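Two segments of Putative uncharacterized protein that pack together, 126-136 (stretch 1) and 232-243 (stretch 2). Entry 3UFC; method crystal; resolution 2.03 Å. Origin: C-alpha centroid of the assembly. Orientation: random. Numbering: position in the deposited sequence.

Stretch 1, residues 126-136: NIFSTLSPIVV
Stretch 2, residues 232-243: LGFGMVKIIEEQ

Antiparallel pairing sets a register through its backbone and leaves side chains to fill the two faces, and residues 126-136 and 232-243 illustrate this well. Strand 126-130 runs against strand 237-239, their N-to-C directions 141° apart, and 949 Å² is buried in all. Phe128 lies opposite Ile239 (CA to CA 4.9 Å) and Thr130 opposite Val237 (CA to CA 4.2 Å) as non-hydrogen-bonded pairs. Between them, Ser129 and Lys238 form the hydrogen-bonded pair, Ser129 N to Lys238 O at 2.9 Å and Lys238 N to Ser129 O at 2.8 Å.

Backbone hydrogen bonds extend past these three pairs in both directions. Ile240 N donates to Ile127 O (3.2 Å), and a water bridges Ile127 N (3.0 Å) and Ile240 O (3.1 Å). Leu131 N meets Met236 O at 2.6 Å, almost linearly; Ser132 N adds a weak bond to that same Met236 O (3.3 Å). Alternation also brings CA-H groups onto carbonyls, as in Val237 CA to Ser129 O (3.1 Å).

Beyond the strand, a side chain replaces the backbone acceptor: Ser132, chi1 p, receives Met236 N on OG at 2.8 Å. Gly235 N then reaches Pro133 O (2.7 Å). Gly235 has phi/psi 72/9, a positive phi that favours glycine; Gly233, at 98/40, would jam a CB against the preceding carbonyl.

Within the strands, side-chain packing follows the alternation. Phe128 (chi1 m, chi2 118°), Thr130, Val237 (m) and Ile239 (m, t) share one face; Phe128 CD2 lies 3.6 Å from Val237 CG2 and Phe128 CE2 3.8 Å from Ile239 CG1. Ser129 and Lys238 (p, then extended) share the other, Ser129 CB lying 4.0 Å from Lys238 CE. Ile127 (m, t) points toward Ile240 (p, t), with Ile127 CG2 and Ile240 CG1 only 3.1 Å apart. Beyond the strands, apolar packing places Val135 CG2 (Val135 chi1 t) 3.6 Å from Phe234 CD2 (Phe234 chi1 m, chi2 89°).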

ATOM      1  N   ASN A 126      12.996  -9.888   9.851  1.00 28.36           N
ATOM      2  CA  ASN A 126      11.564 -10.120   9.673  1.00 28.88           C
ATOM      3  C   ASN A 126      11.284 -10.721   8.306  1.00 28.29           C
ATOM      4  O   ASN A 126      12.036 -10.512   7.358  1.00 29.17           O
ATOM      5  CB  ASN A 126      10.785  -8.798   9.743  1.00 28.54           C
ATOM      6  CG  ASN A 126      11.145  -7.956  10.952  1.00 30.18           C
ATOM      7  OD1 ASN A 126      10.708  -8.231  12.068  1.00 29.98           O
ATOM      8  ND2 ASN A 126      11.951  -6.917  10.730  1.00 27.63           N
ATOM      9  N   ILE A 127      10.202 -11.479   8.210  1.00 28.95           N
ATOM     10  CA  ILE A 127       9.797 -12.020   6.927  1.00 28.77           C
ATOM     11  C   ILE A 127       8.543 -11.211   6.607  1.00 28.74           C
ATOM     12  O   ILE A 127       7.577 -11.222   7.374  1.00 27.66           O
ATOM     13  CB  ILE A 127       9.434 -13.508   6.991  1.00 31.83           C
ATOM     14  CG1 ILE A 127      10.673 -14.340   7.333  1.00 33.13           C
ATOM     15  CG2 ILE A 127       8.899 -13.959   5.636  1.00 31.31           C
ATOM     16  CD1 ILE A 127      10.383 -15.822   7.400  1.00 36.11           C
ATOM     17  N   PHE A 128       8.577 -10.486   5.494  1.00 27.52           N
ATOM     18  CA  PHE A 128       7.447  -9.656   5.081  1.00 25.62           C
ATOM     19  C   PHE A 128       6.774 -10.218   3.834  1.00 25.37           C
ATOM     20  O   PHE A 128       7.430 -10.801   2.968  1.00 26.65           O
ATOM     21  CB  PHE A 128       7.908  -8.219   4.777  1.00 24.07           C
ATOM     22  CG  PHE A 128       8.336  -7.429   5.989  1.00 24.68           C
ATOM     23  CD1 PHE A 128       9.645  -6.963   6.103  1.00 21.36           C
ATOM     24  CD2 PHE A 128       7.422  -7.111   6.996  1.00 23.54           C
ATOM     25  CE1 PHE A 128      10.041  -6.190   7.197  1.00 22.52           C
ATOM     26  CE2 PHE A 128       7.802  -6.338   8.096  1.00 22.59           C
ATOM     27  CZ  PHE A 128       9.114  -5.873   8.199  1.00 23.42           C
ATOM     28  N   SER A 129       5.462 -10.036   3.745  1.00 24.53           N
ATOM     29  CA  SER A 129       4.708 -10.484   2.584  1.00 24.06           C
ATOM     30  C   SER A 129       3.831  -9.311   2.151  1.00 23.07           C
ATOM     31  O   SER A 129       3.154  -8.697   2.976  1.00 21.92           O
ATOM     32  CB  SER A 129       3.843 -11.701   2.929  1.00 25.52           C
ATOM     33  OG  SER A 129       3.219 -12.202   1.759  1.00 27.11           O
ATOM     34  N   THR A 130       3.842  -9.007   0.856  1.00 23.89           N
ATOM     35  CA  THR A 130       3.084  -7.880   0.328  1.00 22.50           C
ATOM     36  C   THR A 130       1.571  -8.031   0.317  1.00 24.08           C
ATOM     37  O   THR A 130       1.046  -9.097  -0.010  1.00 23.48           O
ATOM     38  CB  THR A 130       3.521  -7.545  -1.123  1.00 23.02           C
ATOM     39  OG1 THR A 130       3.468  -8.730  -1.930  1.00 20.12           O
ATOM     40  CG2 THR A 130       4.936  -6.995  -1.144  1.00 21.93           C
ATOM     41  N   LEU A 131       0.884  -6.949   0.688  1.00 22.74           N
ATOM     42  CA  LEU A 131      -0.574  -6.889   0.649  1.00 22.11           C
ATOM     43  C   LEU A 131      -0.902  -6.000  -0.565  1.00 22.82           C
ATOM     44  O   LEU A 131      -2.021  -5.997  -1.074  1.00 23.44           O
ATOM     45  CB  LEU A 131      -1.132  -6.290   1.946  1.00 21.61           C
ATOM     46  CG  LEU A 131      -0.917  -7.175   3.183  1.00 21.40           C
ATOM     47  CD1 LEU A 131      -1.560  -6.524   4.398  1.00 19.96           C
ATOM     48  CD2 LEU A 131      -1.515  -8.563   2.938  1.00 24.17           C
ATOM     49  N   SER A 132       0.092  -5.225  -0.995  1.00 22.46           N
ATOM     50  CA  SER A 132       0.003  -4.373  -2.188  1.00 20.58           C
ATOM     51  C   SER A 132       1.437  -4.361  -2.740  1.00 20.55           C
ATOM     52  O   SER A 132       2.395  -4.442  -1.975  1.00 18.61           O
ATOM     53  CB  SER A 132      -0.514  -2.956  -1.867  1.00 18.26           C
ATOM     54  OG  SER A 132       0.208  -2.300  -0.842  1.00 23.38           O
ATOM     55  N   PRO A 133       1.597  -4.280  -4.074  1.00 21.25           N
ATOM     56  CA  PRO A 133       2.915  -4.282  -4.728  1.00 21.37           C
ATOM     57  C   PRO A 133       3.921  -3.234  -4.272  1.00 18.96           C
ATOM     58  O   PRO A 133       3.574  -2.082  -4.047  1.00 19.19           O
ATOM     59  CB  PRO A 133       2.574  -4.126  -6.217  1.00 23.18           C
ATOM     60  CG  PRO A 133       1.163  -4.625  -6.323  1.00 24.32           C
ATOM     61  CD  PRO A 133       0.529  -4.070  -5.066  1.00 21.56           C
ATOM     62  N   ILE A 134       5.177  -3.648  -4.142  1.00 19.08           N
ATOM     63  CA  ILE A 134       6.238  -2.731  -3.750  1.00 19.33           C
ATOM     64  C   ILE A 134       6.812  -2.079  -5.010  1.00 21.71           C
ATOM     65  O   ILE A 134       7.196  -2.761  -5.969  1.00 21.42           O
ATOM     66  CB  ILE A 134       7.340  -3.464  -2.958  1.00 20.16           C
ATOM     67  CG1 ILE A 134       6.837  -3.739  -1.537  1.00 18.63           C
ATOM     68  CG2 ILE A 134       8.621  -2.624  -2.914  1.00 19.57           C
ATOM     69  CD1 ILE A 134       7.802  -4.555  -0.684  1.00 21.99           C
ATOM     70  N   VAL A 135       6.848  -0.752  -4.997  1.00 21.63           N
ATOM     71  CA  VAL A 135       7.343   0.031  -6.122  1.00 20.99           C
ATOM     72  C   VAL A 135       8.671   0.700  -5.775  1.00 21.44           C
ATOM     73  O   VAL A 135       8.789   1.384  -4.761  1.00 19.33           O
ATOM     74  CB  VAL A 135       6.329   1.134  -6.509  1.00 22.07           C
ATOM     75  CG1 VAL A 135       6.869   1.965  -7.679  1.00 22.69           C
ATOM     76  CG2 VAL A 135       4.986   0.499  -6.887  1.00 19.52           C
ATOM     77  N   VAL A 136       9.673   0.477  -6.618  1.00 22.00           N
ATOM     78  CA  VAL A 136      10.992   1.072  -6.434  1.00 22.04           C
ATOM     79  C   VAL A 136      11.436   1.525  -7.815  1.00 26.08           C
ATOM     80  O   VAL A 136      11.551   0.713  -8.736  1.00 24.12           O
ATOM     81  CB  VAL A 136      12.016   0.055  -5.885  1.00 22.70           C
ATOM     82  CG1 VAL A 136      13.377   0.730  -5.733  1.00 20.16           C
ATOM     83  CG2 VAL A 136      11.545  -0.497  -4.530  1.00 19.44           C
ATOM     84  N   LEU A 232      -0.800   5.707  -2.619  1.00 23.58           N
ATOM     85  CA  LEU A 232      -1.678   5.375  -3.737  1.00 24.08           C
ATOM     86  C   LEU A 232      -2.090   3.909  -3.654  1.00 23.31           C
ATOM     87  O   LEU A 232      -2.723   3.376  -4.570  1.00 23.65           O
ATOM     88  CB  LEU A 232      -0.978   5.642  -5.075  1.00 25.22           C
ATOM     89  CG  LEU A 232      -0.542   7.087  -5.330  1.00 28.24           C
ATOM     90  CD1 LEU A 232       0.103   7.175  -6.710  1.00 29.76           C
ATOM     91  CD2 LEU A 232      -1.745   8.022  -5.236  1.00 27.13           C
ATOM     92  N   GLY A 233      -1.716   3.257  -2.556  1.00 22.20           N
ATOM     93  CA  GLY A 233      -2.077   1.863  -2.363  1.00 19.91           C
ATOM     94  C   GLY A 233      -0.999   0.859  -2.719  1.00 20.70           C
ATOM     95  O   GLY A 233      -1.296  -0.201  -3.279  1.00 18.06           O
ATOM     96  N   PHE A 234       0.249   1.178  -2.377  1.00 18.46           N
ATOM     97  CA  PHE A 234       1.375   0.304  -2.675  1.00 18.47           C
ATOM     98  C   PHE A 234       2.314   0.064  -1.504  1.00 17.48           C
ATOM     99  O   PHE A 234       2.356   0.844  -0.554  1.00 17.59           O
ATOM    100  CB  PHE A 234       2.214   0.892  -3.821  1.00 20.11           C
ATOM    101  CG  PHE A 234       1.509   0.903  -5.142  1.00 20.52           C
ATOM    102  CD1 PHE A 234       0.720   1.988  -5.518  1.00 22.36           C
ATOM    103  CD2 PHE A 234       1.609  -0.188  -5.998  1.00 20.23           C
ATOM    104  CE1 PHE A 234       0.031   1.984  -6.739  1.00 21.50           C
ATOM    105  CE2 PHE A 234       0.927  -0.205  -7.220  1.00 22.61           C
ATOM    106  CZ  PHE A 234       0.137   0.885  -7.588  1.00 22.74           C
ATOM    107  N   GLY A 235       3.066  -1.028  -1.594  1.00 17.91           N
ATOM    108  CA  GLY A 235       4.068  -1.346  -0.591  1.00 19.21           C
ATOM    109  C   GLY A 235       3.640  -1.816   0.781  1.00 18.67           C
ATOM    110  O   GLY A 235       4.478  -1.929   1.676  1.00 20.22           O
ATOM    111  N   MET A 236       2.358  -2.098   0.969  1.00 19.56           N
ATOM    112  CA  MET A 236       1.917  -2.550   2.281  1.00 18.83           C
ATOM    113  C   MET A 236       2.308  -4.004   2.467  1.00 19.54           C
ATOM    114  O   MET A 236       2.179  -4.805   1.547  1.00 16.74           O
ATOM    115  CB  MET A 236       0.404  -2.397   2.439  1.00 18.74           C
ATOM    116  CG  MET A 236      -0.049  -2.646   3.876  1.00 21.50           C
ATOM    117  SD  MET A 236      -1.794  -2.315   4.161  1.00 20.95           S
ATOM    118  CE  MET A 236      -1.899  -2.747   5.966  1.00 16.09           C
ATOM    119  N   VAL A 237       2.795  -4.337   3.657  1.00 18.97           N
ATOM    120  CA  VAL A 237       3.196  -5.705   3.944  1.00 20.34           C
ATOM    121  C   VAL A 237       2.637  -6.189   5.276  1.00 21.43           C
ATOM    122  O   VAL A 237       2.180  -5.400   6.100  1.00 23.68           O
ATOM    123  CB  VAL A 237       4.738  -5.842   4.026  1.00 19.35           C
ATOM    124  CG1 VAL A 237       5.379  -5.527   2.685  1.00 19.70           C
ATOM    125  CG2 VAL A 237       5.278  -4.915   5.096  1.00 20.23           C
ATOM    126  N   LYS A 238       2.685  -7.499   5.467  1.00 24.76           N
ATOM    127  CA  LYS A 238       2.253  -8.119   6.714  1.00 27.54           C
ATOM    128  C   LYS A 238       3.435  -8.977   7.150  1.00 28.31           C
ATOM    129  O   LYS A 238       4.311  -9.285   6.340  1.00 28.17           O
ATOM    130  CB  LYS A 238       1.040  -9.019   6.493  1.00 26.85           C
ATOM    131  CG  LYS A 238       1.323 -10.241   5.640  1.00 29.49           C
ATOM    132  CD  LYS A 238       0.079 -11.109   5.534  1.00 35.25           C
ATOM    133  CE  LYS A 238       0.287 -12.272   4.580  1.00 39.66           C
ATOM    134  NZ  LYS A 238      -0.960 -13.083   4.442  1.00 43.26           N
ATOM    135  N   ILE A 239       3.463  -9.354   8.421  1.00 30.86           N
ATOM    136  CA  ILE A 239       4.533 -10.199   8.935  1.00 34.37           C
ATOM    137  C   ILE A 239       4.081 -11.655   8.925  1.00 36.65           C
ATOM    138  O   ILE A 239       2.923 -11.952   9.209  1.00 37.00           O
ATOM    139  CB  ILE A 239       4.903  -9.808  10.383  1.00 35.60           C
ATOM    140  CG1 ILE A 239       5.635  -8.466  10.382  1.00 36.66           C
ATOM    141  CG2 ILE A 239       5.768 -10.893  11.027  1.00 36.64           C
ATOM    142  CD1 ILE A 239       5.934  -7.937  11.757  1.00 41.43           C
ATOM    143  N   ILE A 240       4.986 -12.559   8.568  1.00 40.89           N
ATOM    144  CA  ILE A 240       4.676 -13.983   8.577  1.00 46.24           C
ATOM    145  C   ILE A 240       5.749 -14.690   9.398  1.00 50.18           C
ATOM    146  O   ILE A 240       6.933 -14.362   9.305  1.00 48.28           O
ATOM    147  CB  ILE A 240       4.606 -14.590   7.151  1.00 46.14           C
ATOM    148  CG1 ILE A 240       5.878 -14.288   6.378  1.00 47.77           C
ATOM    149  CG2 ILE A 240       3.396 -14.041   6.406  1.00 46.49           C
ATOM    150  CD1 ILE A 240       5.839 -14.789   4.944  1.00 49.93           C
ATOM    151  N   GLU A 241       5.329 -15.643  10.222  1.00 56.16           N
ATOM    152  CA  GLU A 241       6.254 -16.379  11.076  1.00 62.27           C
ATOM    153  C   GLU A 241       7.259 -17.209  10.280  1.00 65.74           C
ATOM    154  O   GLU A 241       8.421 -17.337  10.676  1.00 66.91           O
ATOM    155  CB  GLU A 241       5.475 -17.282  12.031  1.00 63.08           C
ATOM    156  CG  GLU A 241       4.345 -16.576  12.768  1.00 65.52           C
ATOM    157  CD  GLU A 241       4.784 -15.278  13.425  1.00 67.30           C
ATOM    158  OE1 GLU A 241       5.762 -15.301  14.202  1.00 68.60           O
ATOM    159  OE2 GLU A 241       4.143 -14.235  13.169  1.00 67.13           O
ATOM    160  N   GLU A 242       6.812 -17.773   9.162  1.00 69.48           N
ATOM    161  CA  GLU A 242       7.678 -18.587   8.312  1.00 73.57           C
ATOM    162  C   GLU A 242       6.977 -18.991   7.017  1.00 75.29           C
ATOM    163  O   GLU A 242       6.090 -19.847   7.019  1.00 75.62           O
ATOM    164  CB  GLU A 242       8.126 -19.849   9.058  1.00 75.18           C
ATOM    165  CG  GLU A 242       9.010 -20.775   8.232  1.00 77.36           C
ATOM    166  CD  GLU A 242       9.350 -22.066   8.956  1.00 79.31           C
ATOM    167  OE1 GLU A 242       9.982 -22.001  10.034  1.00 80.07           O
ATOM    168  OE2 GLU A 242       8.986 -23.148   8.447  1.00 79.94           O
ATOM    169  N   GLN A 243       7.383 -18.373   5.912  1.00 76.84           N
ATOM    170  CA  GLN A 243       6.798 -18.675   4.610  1.00 78.14           C
ATOM    171  C   GLN A 243       7.620 -18.046   3.490  1.00 78.90           C
ATOM    172  O   GLN A 243       7.027 -17.341   2.645  1.00 79.15           O
ATOM    173  CB  GLN A 243       5.359 -18.171   4.554  1.00 78.43           C
ATOM    174  OXT GLN A 243       8.848 -18.277   3.467  1.00 79.72           O
TER
HETATM  175  O   HOH W   1       9.020 -12.567  10.686  1.00 28.69           O